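PDZ domain protein (Parabacteroides distasonis, PDB 4L8N) is of unknown function but binds magnesium and combines N- and C-terminal PDZ domains with a DUF4136 domain. Local coordinates at residues 270-273 / 274-278; 279-282 / 283-286. One frame throughout, in Å; residues are numbered along the deposited sequence.

Interaction 1: 270-273 / 274-278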
ATOM      1  N   ASP A 270      11.565  14.767  -1.685  1.00 81.03           N
ATOM      2  CA  ASP A 270      11.842  15.835  -2.657  1.00 81.42           C
ATOM      3  C   ASP A 270      11.214  15.539  -4.007  1.00 81.15           C
ATOM      4  O   ASP A 270      10.589  14.493  -4.176  1.00 79.06           O
ATOM      5  CB  ASP A 270      13.365  16.032  -2.846  1.00 84.31           C
ATOM      6  CG  ASP A 270      14.120  16.455  -1.606  1.00101.93           C
ATOM      7  OD1 ASP A 270      13.891  17.603  -1.128  1.00106.14           O
ATOM      8  OD2 ASP A 270      14.960  15.657  -1.123  1.00105.79           O
ATOM      9  N   SER A 271      11.379  16.466  -4.969  1.00 76.84           N
ATOM     10  CA  SER A 271      10.938  16.294  -6.344  1.00 75.70           C
ATOM     11  C   SER A 271      11.800  15.214  -6.994  1.00 77.81           C
ATOM     12  O   SER A 271      12.989  15.094  -6.675  1.00 77.84           O
ATOM     13  CB  SER A 271      11.041  17.606  -7.110  1.00 81.20           C
ATOM     14  OG  SER A 271      10.631  17.452  -8.458  1.00 91.62           O
ATOM     15  N   TYR A 272      11.190  14.391  -7.859  1.00 71.87           N
ATOM     16  CA  TYR A 272      11.883  13.281  -8.512  1.00 68.66           C
ATOM     17  C   TYR A 272      11.348  13.007  -9.935  1.00 70.92           C
ATOM     18  O   TYR A 272      10.145  13.137 -10.197  1.00 70.75           O
ATOM     19  CB  TYR A 272      11.772  12.034  -7.648  1.00 67.86           C
ATOM     20  CG  TYR A 272      12.861  11.032  -7.921  1.00 68.76           C
ATOM     21  CD1 TYR A 272      14.102  11.136  -7.301  1.00 70.72           C
ATOM     22  CD2 TYR A 272      12.663   9.988  -8.819  1.00 68.13           C
ATOM     23  CE1 TYR A 272      15.121  10.232  -7.573  1.00 69.84           C
ATOM     24  CE2 TYR A 272      13.678   9.082  -9.106  1.00 68.11           C
ATOM     25  CZ  TYR A 272      14.907   9.208  -8.478  1.00 75.20           C
ATOM     26  OH  TYR A 272      15.918   8.323  -8.750  1.00 74.75           O
ATOM     27  N   ARG A 273      12.270  12.650 -10.851  1.00 66.48           N
ATOM     28  CA  ARG A 273      12.010  12.366 -12.271  1.00 65.82           C
ATOM     29  C   ARG A 273      11.493  10.930 -12.481  1.00 67.91           C
ATOM     30  O   ARG A 273      12.123   9.972 -12.023  1.00 66.16           O
ATOM     31  CB  ARG A 273      13.289  12.587 -13.097  1.00 65.33           C
ATOM     32  CG  ARG A 273      13.767  14.037 -13.174  1.00 67.93           C
ATOM     33  CD  ARG A 273      14.919  14.209 -14.150  1.00 72.40           C
ATOM     34  NE  ARG A 273      14.499  13.967 -15.532  1.00 86.01           N
ATOM     35  CZ  ARG A 273      14.053  14.905 -16.362  1.00104.27           C
ATOM     36  NH1 ARG A 273      14.010  16.177 -15.979  1.00 96.17           N
ATOM     37  NH2 ARG A 273      13.663  14.583 -17.588  1.00 89.79           N
ATOM     38  N   LEU A 274      10.349  10.783 -13.181  1.00 65.20           N
ATOM     39  CA  LEU A 274       9.737   9.472 -13.441  1.00 63.71           C
ATOM     40  C   LEU A 274      10.596   8.622 -14.397  1.00 67.04           C
ATOM     41  O   LEU A 274      10.596   7.391 -14.271  1.00 65.97           O
ATOM     42  CB  LEU A 274       8.293   9.596 -13.967  1.00 63.71           C
ATOM     43  CG  LEU A 274       7.194   9.777 -12.892  1.00 68.20           C
ATOM     44  CD1 LEU A 274       5.923  10.291 -13.498  1.00 68.07           C
ATOM     45  CD2 LEU A 274       6.903   8.475 -12.152  1.00 70.23           C
ATOM     46  N   ASP A 275      11.357   9.272 -15.312  1.00 63.14           N
ATOM     47  CA  ASP A 275      12.238   8.553 -16.241  1.00 61.92           C
ATOM     48  C   ASP A 275      13.370   7.882 -15.461  1.00 63.47           C
ATOM     49  O   ASP A 275      13.632   6.690 -15.682  1.00 62.48           O
ATOM     50  CB  ASP A 275      12.775   9.450 -17.388  1.00 64.78           C
ATOM     51  CG  ASP A 275      13.353  10.815 -17.023  1.00 76.76           C
ATOM     52  OD1 ASP A 275      13.971  10.935 -15.944  1.00 76.09           O
ATOM     53  OD2 ASP A 275      13.282  11.732 -17.872  1.00 84.97           O
ATOM     54  N   GLU A 276      13.977   8.619 -14.501  1.00 58.66           N
ATOM     55  CA  GLU A 276      15.041   8.119 -13.633  1.00 57.69           C
ATOM     56  C   GLU A 276      14.504   6.990 -12.768  1.00 59.79           C
ATOM     57  O   GLU A 276      15.149   5.946 -12.670  1.00 60.78           O
ATOM     58  CB  GLU A 276      15.645   9.245 -12.780  1.00 60.20           C
ATOM     59  CG  GLU A 276      16.616  10.116 -13.570  1.00 78.57           C
ATOM     60  CD  GLU A 276      17.182  11.349 -12.889  1.00114.36           C
ATOM     61  OE1 GLU A 276      17.356  11.337 -11.647  1.00124.45           O
ATOM     62  OE2 GLU A 276      17.511  12.315 -13.616  1.00109.59           O
ATOM     63  N   TYR A 277      13.289   7.167 -12.224  1.00 54.43           N
ATOM     64  CA  TYR A 277      12.600   6.173 -11.407  1.00 52.40           C
ATOM     65  C   TYR A 277      12.411   4.863 -12.208  1.00 55.52           C
ATOM     66  O   TYR A 277      12.773   3.805 -11.695  1.00 53.59           O
ATOM     67  CB  TYR A 277      11.237   6.712 -10.873  1.00 52.23           C
ATOM     68  CG  TYR A 277      10.639   5.754  -9.863  1.00 50.21           C
ATOM     69  CD1 TYR A 277      10.987   5.825  -8.520  1.00 51.50           C
ATOM     70  CD2 TYR A 277       9.825   4.697 -10.270  1.00 49.20           C
ATOM     71  CE1 TYR A 277      10.530   4.882  -7.604  1.00 50.70           C
ATOM     72  CE2 TYR A 277       9.367   3.744  -9.361  1.00 48.54           C
ATOM     73  CZ  TYR A 277       9.746   3.828  -8.033  1.00 52.00           C
ATOM     74  OH  TYR A 277       9.347   2.875  -7.133  1.00 53.37           O
ATOM     75  N   ALA A 278      11.839   4.948 -13.447  1.00 53.44           N
ATOM     76  CA  ALA A 278      11.599   3.806 -14.356  1.00 53.65           C
ATOM     77  C   ALA A 278      12.917   3.054 -14.670  1.00 59.95           C
ATOM     78  O   ALA A 278      12.960   1.824 -14.537  1.00 59.16           O
ATOM     79  CB  ALA A 278      10.936   4.269 -15.658  1.00 54.68           C
TER

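Interaction 2: 279-282 / 283-286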
ATOM      1  N   ARG A 279      13.996   3.801 -15.026  1.00 57.27           N
ATOM      2  CA  ARG A 279      15.317   3.240 -15.326  1.00 56.99           C
ATOM      3  C   ARG A 279      15.825   2.330 -14.208  1.00 58.09           C
ATOM      4  O   ARG A 279      16.349   1.260 -14.509  1.00 59.35           O
ATOM      5  CB  ARG A 279      16.355   4.352 -15.576  1.00 60.22           C
ATOM      6  CG  ARG A 279      16.246   5.000 -16.931  1.00 69.32           C
ATOM      7  CD  ARG A 279      17.532   5.710 -17.281  1.00 77.90           C
ATOM      8  NE  ARG A 279      17.362   6.603 -18.434  1.00 84.75           N
ATOM      9  CZ  ARG A 279      17.477   6.225 -19.705  1.00 95.53           C
ATOM     10  NH1 ARG A 279      17.764   4.960 -20.008  1.00 77.31           N
ATOM     11  NH2 ARG A 279      17.310   7.106 -20.682  1.00 82.51           N
ATOM     12  N   VAL A 280      15.651   2.745 -12.930  1.00 51.29           N
ATOM     13  CA  VAL A 280      16.105   2.004 -11.751  1.00 48.52           C
ATOM     14  C   VAL A 280      15.179   0.826 -11.433  1.00 51.07           C
ATOM     15  O   VAL A 280      15.664  -0.277 -11.214  1.00 50.74           O
ATOM     16  CB  VAL A 280      16.262   2.949 -10.517  1.00 50.51           C
ATOM     17  CG1 VAL A 280      16.634   2.198  -9.240  1.00 48.44           C
ATOM     18  CG2 VAL A 280      17.281   4.042 -10.788  1.00 50.97           C
ATOM     19  N   HIS A 281      13.862   1.056 -11.399  1.00 48.61           N
ATOM     20  CA  HIS A 281      12.859   0.096 -10.920  1.00 46.28           C
ATOM     21  C   HIS A 281      12.250  -0.830 -11.955  1.00 51.38           C
ATOM     22  O   HIS A 281      11.913  -1.947 -11.560  1.00 51.75           O
ATOM     23  CB  HIS A 281      11.781   0.828 -10.147  1.00 45.42           C
ATOM     24  CG  HIS A 281      12.357   1.519  -8.951  1.00 48.08           C
ATOM     25  ND1 HIS A 281      12.876   2.804  -9.040  1.00 50.01           N
ATOM     26  CD2 HIS A 281      12.544   1.059  -7.686  1.00 49.34           C
ATOM     27  CE1 HIS A 281      13.314   3.102  -7.819  1.00 49.34           C
ATOM     28  NE2 HIS A 281      13.125   2.093  -6.967  1.00 49.32           N
ATOM     29  N   VAL A 282      12.159  -0.454 -13.258  1.00 48.86           N
ATOM     30  CA  VAL A 282      11.665  -1.401 -14.282  1.00 49.53           C
ATOM     31  C   VAL A 282      12.418  -2.775 -14.133  1.00 54.35           C
ATOM     32  O   VAL A 282      11.731  -3.809 -14.055  1.00 54.35           O
ATOM     33  CB  VAL A 282      11.754  -0.860 -15.749  1.00 53.63           C
ATOM     34  CG1 VAL A 282      11.769  -1.993 -16.783  1.00 52.23           C
ATOM     35  CG2 VAL A 282      10.627   0.122 -16.044  1.00 54.19           C
ATOM     36  N   PRO A 283      13.787  -2.813 -14.052  1.00 49.92           N
ATOM     37  CA  PRO A 283      14.475  -4.121 -13.908  1.00 49.01           C
ATOM     38  C   PRO A 283      14.148  -4.859 -12.594  1.00 51.05           C
ATOM     39  O   PRO A 283      14.104  -6.085 -12.589  1.00 51.25           O
ATOM     40  CB  PRO A 283      15.969  -3.760 -13.984  1.00 50.47           C
ATOM     41  CG  PRO A 283      16.029  -2.390 -14.555  1.00 55.15           C
ATOM     42  CD  PRO A 283      14.774  -1.709 -14.140  1.00 51.01           C
ATOM     43  N   LEU A 284      13.919  -4.135 -11.494  1.00 47.91           N
ATOM     44  CA  LEU A 284      13.557  -4.765 -10.213  1.00 47.59           C
ATOM     45  C   LEU A 284      12.104  -5.293 -10.259  1.00 53.81           C
ATOM     46  O   LEU A 284      11.849  -6.426  -9.850  1.00 55.27           O
ATOM     47  CB  LEU A 284      13.736  -3.796  -9.028  1.00 46.74           C
ATOM     48  CG  LEU A 284      15.129  -3.257  -8.747  1.00 48.79           C
ATOM     49  CD1 LEU A 284      15.048  -2.100  -7.773  1.00 47.50           C
ATOM     50  CD2 LEU A 284      16.085  -4.360  -8.229  1.00 47.62           C
HETATM   51  N   MSE A 285      11.167  -4.474 -10.788  1.00 49.68           N
HETATM   52  CA  MSE A 285       9.745  -4.807 -10.974  1.00 47.96           C
HETATM   53  C   MSE A 285       9.530  -6.016 -11.883  1.00 53.60           C
HETATM   54  O   MSE A 285       8.690  -6.861 -11.578  1.00 54.85           O
HETATM   55  CB  MSE A 285       9.008  -3.606 -11.574  1.00 48.79           C
HETATM   56  CG  MSE A 285       8.781  -2.496 -10.580  1.00 53.36           C
HETATM   57 SE   MSE A 285       8.163  -0.861 -11.386  0.75 58.91          SE
HETATM   58  CE  MSE A 285       6.480  -1.472 -11.895  1.00 56.18           C
ATOM     59  N   CYS A 286      10.281  -6.104 -12.995  1.00 50.59           N
ATOM     60  CA  CYS A 286      10.129  -7.196 -13.962  1.00 50.39           C
ATOM     61  C   CYS A 286      10.800  -8.497 -13.536  1.00 50.49           C
ATOM     62  O   CYS A 286      10.585  -9.518 -14.204  1.00 50.67           O
ATOM     63  CB  CYS A 286      10.595  -6.764 -15.341  1.00 52.21           C
ATOM     64  SG  CYS A 286       9.553  -5.483 -16.073  1.00 57.43           S
TER

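Interaction 1: 270-273 / 274-278
R273 grips D275 side-on, offering NE and one NH2 hydrogen to the two carboxylate oxygens. R273 NE reaches D275 OD1 at 3.1 Å and R273 NH2 reaches D275 OD2 at 2.9 Å, each oxygen being met on its syn side. The guanidinium and carboxylate planes are only 25° apart, and the bend of the arginine chain at chi3 (67°) turns its head toward the acid. E276 makes this pair a salt-bridge network of three residues: its OE2 lies 3.3 Å from R273 CD and joins R273 NE by a long salt bridge of 3.9 Å. D275 OD1 also accepts a weak hydrogen bond from E276 N.

Backbone bonding sets the start of helix 274-285. R273 occupies the N-cap position, and its O takes the hydrogen bond from Y277 N at 3.0 Å (N-H...O 159°). With D275 and E276 in the first turn, two negative charges sit where they would probably interact favourably with the positive end of the helix dipole.

Apolar contact is carried by the tyrosines, whose side chains cross at about a right angle. Y272 CE2 comes within 3.8 Å of Y277 CB, while Y277 N lies near the plane of the Y272 ring, at its edge. The Y272 ring also meets F228 of the second subunit edge-to-face; Y277 OH is hydrogen-bonded to E266.

Interaction 2: 279-282 / 283-286
V282 meets P283 with the side chains at about a right angle, V282 CB standing 3.5 Å from P283 CD. On the helix side, P283 CD lies 3.4 Å from R279 O, so a ring carbon occupies the place where an amide hydrogen would otherwise point back to the preceding turn. H281 and L284 approach obliquely, with H281 CD2 4.0 Å from L284 CD1. The imidazole is covered on one face by V280 CG1, offset toward the rim; it also stacks on Y277, with ND1 bonded to Y277 O and NE2 to R215 of the second subunit.

This is the kinked last part of helix 274-285: proline has no N-H to give, L284 N has no bond to V280 O either, and i to i+4 bonding resumes at M285. M285 N binds H281 O at 2.7 Å in an almost straight bond (177°), and C286 N binds V282 O at 2.9 Å. Replacing P283 by an alanine would remove CG and CD, and is likely to open a gap beside V282 and R279 O.

With CG anti to its carbonyl carbon (chi1 -74°), the selenomethionine M285 lays CG 3.3 Å from H281 O; the rest leads away to pack on F131 and F244. C286 SG sits alongside V282 CG1 at 4.2 Å, on the flank where V282 faces helix 158-175 and C286 packs on I246.

Interactions 1 and 2 follow one another along helix 274-285, with centres about 13 Å apart: the first covers its N-terminal start and the second its proline-kinked end. They touch where A278 O lies 4.0 Å from P283 CD, and Y277 with H281 also links them. Both lean on strand 240-250 and helix 158-175, and both reach the second subunit, whose R215 serves the two. Only interaction 1 lies near the magnesium site: its segment 270-273 begins with D270, a residue of that site, though no ion is bound to this chain in the model; the side chain of Y272 is about 11 Å from a bound magnesium ion. Interaction 2 lies away from that site.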